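Local atomic coordinates of N-acetylglucosamine 2-epimerase (Xylella fastidiosa, PDB entry 3GT5), a protein that probably catalyses the epimerisation or a related isomerisation of a sugar, in the manner of N-acylglucosamine 2-epimerases. Residues M63-F68 and L126-K131; Y113-V118 and W141-R146; N235-F240 and D304-F309. All coordinates share one frame; numbering follows the deposited sequence.

Interaction 1. Residues M63-F68 and L126-K131; sequences MAYLQF and LKVGIK
With CG anti to the backbone N (chi1 172°), Y65 swings its ring toward V128, whose CG1, anti to the carbonyl carbon (chi1 -52°), is the methyl that meets the ring. CD2 of Y65 comes to 3.9 Å from CG1 of V128, the methyl approaching the ring obliquely. One helical position on, L66 spreads its two methyls over the end of the opposing helix. Its CD1 packs at 4.0 Å on CB of K127, and its CD2 lies 3.8 Å from the carbonyl O of K127; the two side chains cross at about a right angle. K127 offers its CB to this apolar patch, while its extended chain reaches a salt bridge with E187. The polar link across the contact is a water in the plane of the Y65 ring, at its edge: it is 3.1 Å from Y65 OH and donates to the backbone O of V128, also at 3.1 Å. V128 already leaves helical geometry, and G129, at positive phi, is the C-prime residue of a Schellman motif closing helix 112-127. The contact thus joins the last turn of helix 51-68 to the C-terminal end of helix 112-127 near the protein surface. Helix 71-88 completes the packing through L74, which touches both Y65 and V128, while H384 of helix 377-387 meets M63.

Interaction 2. Residues Y113-V118 and W141-R146; sequences YGLAFV and WCLLER
L115 pushes its two methyl groups against a pair of consecutive leucines, L143 and L144, and these three buried side chains make the whole contact. The tightest approach is CD1 of L115 to CD2 of L144, at 3.7 Å; the same L144 methyl also rests 4.0 Å from CB of L115, and the two side chains lie alongside each other, running in opposite senses. L143 arrives at about a right angle to L115 and sets its CD2 3.9 Å from CD2 of L115, within reach of both branches. The two neighbours use different first torsions: CG of L143 is anti to its backbone N (chi1 -173°), whereas CG of L144 is anti to the carbonyl carbon (chi1 -72°). In this way successive helical positions converge on one partner. The nearest CA atoms, of L115 and L144, are 8.0 Å apart, a gap the three leucines fill, and the attraction is entirely apolar.

Around this core, Y96 and F148 touch L115, while L144 also packs on M178 of helix 172-189 and on Y156 of strand 155-160. Farther out on helix 133-147, CG of E145 lies over one face of the W141 ring, and the E145 carboxylate forms a salt bridge with R197. The contact joins two helices consecutive in the chain, 112-127 and 133-147, consistent with the (alpha/alpha)6 barrel of the six-hairpin clan to which the N-acylglucosamine 2-epimerase family belongs.

Interaction 3. Residues N235-F240 and D304-F309; sequences NPKHLF and DDDKYF
OD1 of D304 accepts the backbone N-H of D306 at 3.1 Å, the donor lying nearly along the C-O axis and the N-H...O angle being 155°. This Asx turn ties the D304 carboxylate back onto its own chain, leaving OD2 to face K237 of the opposing loop. There the approach is made by the aliphatic part of the lysine: its CE is 3.9 Å and its CG 4.0 Å from D304 OD2, and the two side chains cross at about a right angle. With the chain extended beyond CG, the ammonium group is carried past this oxygen, so that K237 NZ ends 5.0 Å from D304 OD2.

The same extension brings K237 NZ to 4.4 Å from OD2 of D306. At these separations any attraction between the lysine and the two acids would be long-range and probably weak, though it may modestly offset the nearness of the two carboxylates. D306 has a firmer partner in Y365, whose hydroxyl hydrogen-bonds to OD1, and the side chain of D306 also packs on L357.

K237 occupies the third position of a type I beta turn, N235 to H238, closed by a backbone hydrogen bond of 3.2 Å from N of H238 to O of N235. Beyond the turn, H238 ND1 accepts a hydrogen bond from the backbone N of R241 and a weak one from F240 N. The loop carrying K237 runs between strand 220-221 and helix 247-263, and it meets the central strand, 302-308, of a three-stranded antiparallel sheet. That strand is flanked by 295-296 and 357-358 and leads directly into helix 309-326, with Y308 at the N-cap.

Interactions 1 and 2 both draw on helix 112-127: residues 113-118 lie near its start and pack on helix 133-147, whereas 126-131 include its Schellman-capped end and meet helix 51-68. Their centres are 21 Å apart and their nearest atoms about 9 Å, so they act at separate levels of the same helix, one buried and one at the surface. Interactions 2 and 3 touch directly, CZ of Y113 lying 3.6 Å from CD1 of F240 in an edge-to-face ring pair that joins helix 112-127 to the 235-240 loop. Interactions 1 and 3 lie on opposite sides of the chain's centre, about 32 Å apart between centres.

Interaction 1. Residues M63-F68 and L126-K131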
# COMPACT_ATOMS: atom_id res chain seq x y z
N MET A 63 5.69 11.93 -4.53
CA MET A 63 6.91 11.19 -4.74
C MET A 63 7.50 11.52 -6.14
O MET A 63 8.71 11.65 -6.31
CB MET A 63 6.65 9.69 -4.55
CG MET A 63 6.21 9.34 -3.11
SD MET A 63 7.41 9.73 -1.76
CE MET A 63 8.62 8.53 -2.25
N ALA A 64 6.64 11.71 -7.13
CA ALA A 64 7.09 12.17 -8.46
C ALA A 64 7.71 13.57 -8.44
O ALA A 64 8.73 13.79 -9.07
CB ALA A 64 5.98 12.08 -9.48
N TYR A 65 7.10 14.50 -7.73
CA TYR A 65 7.71 15.83 -7.58
C TYR A 65 9.09 15.76 -6.91
O TYR A 65 10.02 16.41 -7.39
CB TYR A 65 6.81 16.74 -6.77
CG TYR A 65 7.48 18.05 -6.44
CD1 TYR A 65 7.63 19.03 -7.41
CD2 TYR A 65 7.92 18.29 -5.17
CE1 TYR A 65 8.22 20.26 -7.09
CE2 TYR A 65 8.52 19.48 -4.83
CZ TYR A 65 8.68 20.45 -5.78
OH TYR A 65 9.26 21.62 -5.39
N LEU A 66 9.23 14.95 -5.85
CA LEU A 66 10.53 14.77 -5.16
C LEU A 66 11.58 14.14 -6.08
O LEU A 66 12.76 14.45 -5.99
CB LEU A 66 10.37 13.92 -3.89
CG LEU A 66 9.60 14.59 -2.75
CD1 LEU A 66 9.51 13.66 -1.55
CD2 LEU A 66 10.22 15.97 -2.32
N GLN A 67 11.15 13.30 -7.00
CA GLN A 67 12.08 12.68 -7.91
C GLN A 67 12.45 13.56 -9.09
O GLN A 67 13.63 13.59 -9.47
CB GLN A 67 11.48 11.35 -8.41
CG GLN A 67 12.37 10.56 -9.35
CD GLN A 67 13.75 10.23 -8.79
OE1 GLN A 67 14.78 10.43 -9.48
NE2 GLN A 67 13.81 9.76 -7.58
N PHE A 68 11.47 14.24 -9.67
CA PHE A 68 11.64 14.92 -10.95
C PHE A 68 11.59 16.46 -10.85
O PHE A 68 12.09 17.16 -11.75
CB PHE A 68 10.60 14.43 -11.96
CG PHE A 68 10.70 12.98 -12.25
CD1 PHE A 68 11.80 12.47 -12.94
CD2 PHE A 68 9.71 12.11 -11.84
CE1 PHE A 68 11.92 11.11 -13.21
CE2 PHE A 68 9.83 10.74 -12.10
CZ PHE A 68 10.95 10.25 -12.79
N LEU A 126 3.93 17.32 3.82
CA LEU A 126 5.04 17.96 4.54
C LEU A 126 6.37 17.77 3.79
O LEU A 126 7.18 18.71 3.73
CB LEU A 126 5.11 17.42 5.99
CG LEU A 126 6.12 18.04 6.94
CD1 LEU A 126 5.91 19.57 7.03
CD2 LEU A 126 6.03 17.38 8.30
N LYS A 127 6.61 16.57 3.23
CA LYS A 127 7.82 16.30 2.48
C LYS A 127 8.02 17.27 1.32
O LYS A 127 9.17 17.54 0.99
CB LYS A 127 7.83 14.88 1.91
CG LYS A 127 8.12 13.77 2.95
CD LYS A 127 8.19 12.36 2.34
CE LYS A 127 8.42 11.29 3.46
NZ LYS A 127 8.58 9.93 2.89
N VAL A 128 6.94 17.75 0.71
CA VAL A 128 7.04 18.67 -0.45
C VAL A 128 7.00 20.12 -0.01
O VAL A 128 6.97 21.03 -0.82
CB VAL A 128 6.02 18.37 -1.57
CG1 VAL A 128 6.10 16.91 -1.98
CG2 VAL A 128 4.60 18.83 -1.22
N GLY A 129 7.01 20.33 1.30
CA GLY A 129 7.21 21.67 1.88
C GLY A 129 5.95 22.34 2.35
O GLY A 129 5.98 23.52 2.66
N ILE A 130 4.82 21.62 2.45
CA ILE A 130 3.59 22.25 2.97
C ILE A 130 3.67 22.23 4.51
O ILE A 130 3.41 21.19 5.16
CB ILE A 130 2.30 21.58 2.46
CG1 ILE A 130 2.22 21.67 0.94
CG2 ILE A 130 1.05 22.23 3.10
CD1 ILE A 130 1.08 20.86 0.32
N LYS A 131 4.05 23.36 5.11
CA LYS A 131 4.41 23.30 6.53
C LYS A 131 3.20 22.99 7.42
O LYS A 131 3.34 22.33 8.45
CB LYS A 131 5.16 24.54 7.01
CG LYS A 131 6.67 24.52 6.63
CD LYS A 131 7.39 25.72 7.24
CE LYS A 131 8.70 26.02 6.54
NZ LYS A 131 9.39 27.14 7.25
O HOH W 1 9.55 21.73 -2.33

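Interaction 2. Residues Y113-V118 and W141-R146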
# COMPACT_ATOMS: atom_id res chain seq x y z
N TYR A 113 -8.06 1.81 7.93
CA TYR A 113 -7.33 1.70 6.67
C TYR A 113 -7.28 3.06 5.96
O TYR A 113 -6.22 3.47 5.45
CB TYR A 113 -8.03 0.63 5.82
CG TYR A 113 -7.30 0.22 4.57
CD1 TYR A 113 -6.63 -1.01 4.48
CD2 TYR A 113 -7.28 1.09 3.45
CE1 TYR A 113 -5.98 -1.37 3.34
CE2 TYR A 113 -6.62 0.73 2.33
CZ TYR A 113 -5.97 -0.49 2.27
OH TYR A 113 -5.31 -0.88 1.13
N GLY A 114 -8.41 3.75 5.95
CA GLY A 114 -8.55 5.13 5.45
C GLY A 114 -7.63 6.12 6.12
O GLY A 114 -6.88 6.85 5.46
N LEU A 115 -7.62 6.13 7.45
CA LEU A 115 -6.74 7.02 8.19
C LEU A 115 -5.23 6.76 7.97
O LEU A 115 -4.44 7.70 8.08
CB LEU A 115 -7.08 6.97 9.68
CG LEU A 115 -8.49 7.52 9.93
CD1 LEU A 115 -8.87 7.17 11.36
CD2 LEU A 115 -8.46 9.02 9.68
N ALA A 116 -4.82 5.50 7.72
CA ALA A 116 -3.42 5.21 7.38
C ALA A 116 -3.07 6.00 6.11
O ALA A 116 -2.04 6.71 6.06
CB ALA A 116 -3.22 3.74 7.17
N PHE A 117 -3.95 5.89 5.12
CA PHE A 117 -3.76 6.61 3.85
C PHE A 117 -3.83 8.12 3.96
O PHE A 117 -3.04 8.82 3.36
CB PHE A 117 -4.53 5.97 2.70
CG PHE A 117 -3.84 4.76 2.19
CD1 PHE A 117 -2.73 4.88 1.32
CD2 PHE A 117 -4.12 3.47 2.69
CE1 PHE A 117 -2.01 3.78 0.93
CE2 PHE A 117 -3.36 2.36 2.27
CZ PHE A 117 -2.31 2.52 1.40
N VAL A 118 -4.70 8.62 4.81
CA VAL A 118 -4.71 10.05 5.12
C VAL A 118 -3.39 10.49 5.76
O VAL A 118 -2.81 11.51 5.33
CB VAL A 118 -5.92 10.36 6.01
CG1 VAL A 118 -5.79 11.79 6.64
CG2 VAL A 118 -7.29 10.23 5.20
N TRP A 141 -2.91 12.00 14.25
CA TRP A 141 -2.38 11.22 15.40
C TRP A 141 -3.39 11.31 16.59
O TRP A 141 -3.73 10.29 17.22
CB TRP A 141 -1.00 11.76 15.80
CG TRP A 141 -0.46 11.14 17.06
CD1 TRP A 141 -0.70 11.57 18.34
CD2 TRP A 141 0.37 9.99 17.19
NE1 TRP A 141 -0.07 10.77 19.23
CE2 TRP A 141 0.61 9.80 18.56
CE3 TRP A 141 0.99 9.12 16.27
CZ2 TRP A 141 1.39 8.76 19.05
CZ3 TRP A 141 1.77 8.10 16.76
CH2 TRP A 141 1.98 7.93 18.13
N CYS A 142 -3.82 12.52 16.91
CA CYS A 142 -4.73 12.70 18.04
C CYS A 142 -6.04 11.95 17.86
O CYS A 142 -6.50 11.30 18.80
CB CYS A 142 -4.98 14.16 18.32
SG CYS A 142 -3.54 14.92 19.03
N LEU A 143 -6.59 12.01 16.64
CA LEU A 143 -7.82 11.31 16.30
C LEU A 143 -7.66 9.78 16.45
O LEU A 143 -8.54 9.12 17.06
CB LEU A 143 -8.24 11.64 14.86
CG LEU A 143 -9.61 11.06 14.49
CD1 LEU A 143 -10.76 11.93 15.01
CD2 LEU A 143 -9.66 10.83 12.96
N LEU A 144 -6.55 9.24 15.93
CA LEU A 144 -6.19 7.84 16.09
C LEU A 144 -6.03 7.46 17.57
O LEU A 144 -6.50 6.41 18.00
CB LEU A 144 -4.91 7.53 15.28
CG LEU A 144 -5.16 7.51 13.77
CD1 LEU A 144 -3.79 7.60 13.07
CD2 LEU A 144 -5.90 6.24 13.39
N GLU A 145 -5.36 8.30 18.36
CA GLU A 145 -5.18 7.97 19.79
C GLU A 145 -6.50 7.98 20.54
O GLU A 145 -6.73 7.20 21.44
CB GLU A 145 -4.25 8.99 20.48
CG GLU A 145 -2.74 8.84 20.14
CD GLU A 145 -2.10 7.47 20.39
OE1 GLU A 145 -1.55 7.19 21.48
OE2 GLU A 145 -2.09 6.68 19.44
N ARG A 146 -7.36 8.92 20.18
CA ARG A 146 -8.65 9.11 20.85
C ARG A 146 -9.58 7.93 20.60
O ARG A 146 -10.25 7.50 21.52
CB ARG A 146 -9.30 10.41 20.36
CG ARG A 146 -10.62 10.89 20.99
CD ARG A 146 -10.89 12.37 20.53
NE ARG A 146 -9.75 13.23 20.92
CZ ARG A 146 -8.87 13.87 20.13
NH1 ARG A 146 -8.94 13.90 18.77
NH2 ARG A 146 -7.88 14.54 20.74

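Interaction 3. Residues N235-F240 and D304-F309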
# COMPACT_ATOMS: atom_id res chain seq x y z
N ASN A 235 -16.75 -14.75 1.05
CA ASN A 235 -16.52 -13.62 0.14
C ASN A 235 -15.01 -13.41 0.00
O ASN A 235 -14.48 -12.38 0.40
CB ASN A 235 -17.23 -12.38 0.71
CG ASN A 235 -17.14 -11.17 -0.21
OD1 ASN A 235 -16.88 -11.30 -1.41
ND2 ASN A 235 -17.33 -10.00 0.36
N PRO A 236 -14.32 -14.40 -0.57
CA PRO A 236 -12.87 -14.47 -0.42
C PRO A 236 -12.09 -13.50 -1.31
O PRO A 236 -10.89 -13.32 -1.11
CB PRO A 236 -12.56 -15.94 -0.78
CG PRO A 236 -13.61 -16.30 -1.75
CD PRO A 236 -14.85 -15.58 -1.30
N LYS A 237 -12.75 -12.91 -2.30
CA LYS A 237 -12.12 -11.89 -3.13
C LYS A 237 -12.51 -10.44 -2.72
O LYS A 237 -12.31 -9.50 -3.50
CB LYS A 237 -12.48 -12.14 -4.60
CG LYS A 237 -12.20 -13.60 -5.03
CD LYS A 237 -12.65 -13.85 -6.46
CE LYS A 237 -11.99 -15.09 -7.05
NZ LYS A 237 -12.41 -15.26 -8.48
N HIS A 238 -13.05 -10.26 -1.51
CA HIS A 238 -13.28 -8.92 -1.00
C HIS A 238 -11.99 -8.13 -1.21
O HIS A 238 -10.91 -8.66 -1.01
CB HIS A 238 -13.66 -9.02 0.49
CG HIS A 238 -14.07 -7.73 1.09
ND1 HIS A 238 -13.16 -6.81 1.57
CD2 HIS A 238 -15.30 -7.19 1.31
CE1 HIS A 238 -13.81 -5.76 2.05
NE2 HIS A 238 -15.11 -5.97 1.90
N LEU A 239 -12.09 -6.85 -1.61
CA LEU A 239 -10.92 -6.05 -2.06
C LEU A 239 -9.93 -5.74 -0.95
O LEU A 239 -8.71 -5.80 -1.17
CB LEU A 239 -11.41 -4.73 -2.71
CG LEU A 239 -10.38 -3.76 -3.33
CD1 LEU A 239 -9.46 -4.46 -4.32
CD2 LEU A 239 -11.08 -2.54 -4.02
N PHE A 240 -10.42 -5.44 0.25
CA PHE A 240 -9.54 -5.10 1.37
C PHE A 240 -9.36 -6.19 2.39
O PHE A 240 -8.38 -6.16 3.15
CB PHE A 240 -10.06 -3.82 2.06
CG PHE A 240 -10.10 -2.63 1.15
CD1 PHE A 240 -8.94 -1.95 0.81
CD2 PHE A 240 -11.29 -2.22 0.58
CE1 PHE A 240 -8.98 -0.84 -0.08
CE2 PHE A 240 -11.32 -1.10 -0.30
CZ PHE A 240 -10.16 -0.43 -0.60
N ASP A 304 -6.28 -18.84 -4.49
CA ASP A 304 -6.58 -17.88 -5.53
C ASP A 304 -5.30 -17.74 -6.35
O ASP A 304 -4.27 -17.25 -5.86
CB ASP A 304 -7.09 -16.54 -4.90
CG ASP A 304 -7.61 -15.56 -5.92
OD1 ASP A 304 -7.25 -15.66 -7.11
OD2 ASP A 304 -8.38 -14.64 -5.53
N ASP A 305 -5.37 -18.22 -7.59
CA ASP A 305 -4.22 -18.18 -8.45
C ASP A 305 -4.17 -16.97 -9.38
O ASP A 305 -3.27 -16.95 -10.21
CB ASP A 305 -4.04 -19.48 -9.24
CG ASP A 305 -5.10 -19.70 -10.28
OD1 ASP A 305 -6.19 -19.11 -10.21
OD2 ASP A 305 -4.80 -20.49 -11.20
N ASP A 306 -5.09 -16.01 -9.25
CA ASP A 306 -4.99 -14.73 -9.96
C ASP A 306 -3.64 -14.05 -9.60
O ASP A 306 -3.10 -14.23 -8.49
CB ASP A 306 -6.17 -13.80 -9.64
CG ASP A 306 -7.50 -14.24 -10.29
OD1 ASP A 306 -7.48 -15.06 -11.24
OD2 ASP A 306 -8.53 -13.79 -9.80
N LYS A 307 -3.13 -13.27 -10.55
CA LYS A 307 -1.87 -12.60 -10.43
C LYS A 307 -2.17 -11.09 -10.39
O LYS A 307 -2.62 -10.51 -11.38
CB LYS A 307 -0.97 -12.91 -11.64
CG LYS A 307 -0.81 -14.40 -11.98
CD LYS A 307 -0.14 -15.22 -10.94
CE LYS A 307 -0.27 -16.76 -11.29
NZ LYS A 307 0.34 -17.16 -12.61
N TYR A 308 -1.90 -10.47 -9.24
CA TYR A 308 -2.25 -9.10 -9.00
C TYR A 308 -0.99 -8.23 -9.11
O TYR A 308 0.09 -8.58 -8.65
CB TYR A 308 -2.81 -8.92 -7.61
CG TYR A 308 -4.28 -9.28 -7.45
CD1 TYR A 308 -5.21 -8.32 -7.17
CD2 TYR A 308 -4.71 -10.61 -7.53
CE1 TYR A 308 -6.55 -8.65 -7.00
CE2 TYR A 308 -6.04 -10.95 -7.36
CZ TYR A 308 -6.95 -9.98 -7.07
OH TYR A 308 -8.28 -10.30 -6.90
N PHE A 309 -1.19 -7.04 -9.58
CA PHE A 309 -0.10 -6.08 -9.80
C PHE A 309 0.72 -5.83 -8.52
O PHE A 309 1.94 -5.96 -8.51
CB PHE A 309 -0.65 -4.75 -10.38
CG PHE A 309 -1.37 -3.85 -9.39
CD1 PHE A 309 -0.83 -2.62 -9.03
CD2 PHE A 309 -2.64 -4.20 -8.87
CE1 PHE A 309 -1.49 -1.79 -8.14
CE2 PHE A 309 -3.27 -3.39 -7.94
CZ PHE A 309 -2.70 -2.16 -7.60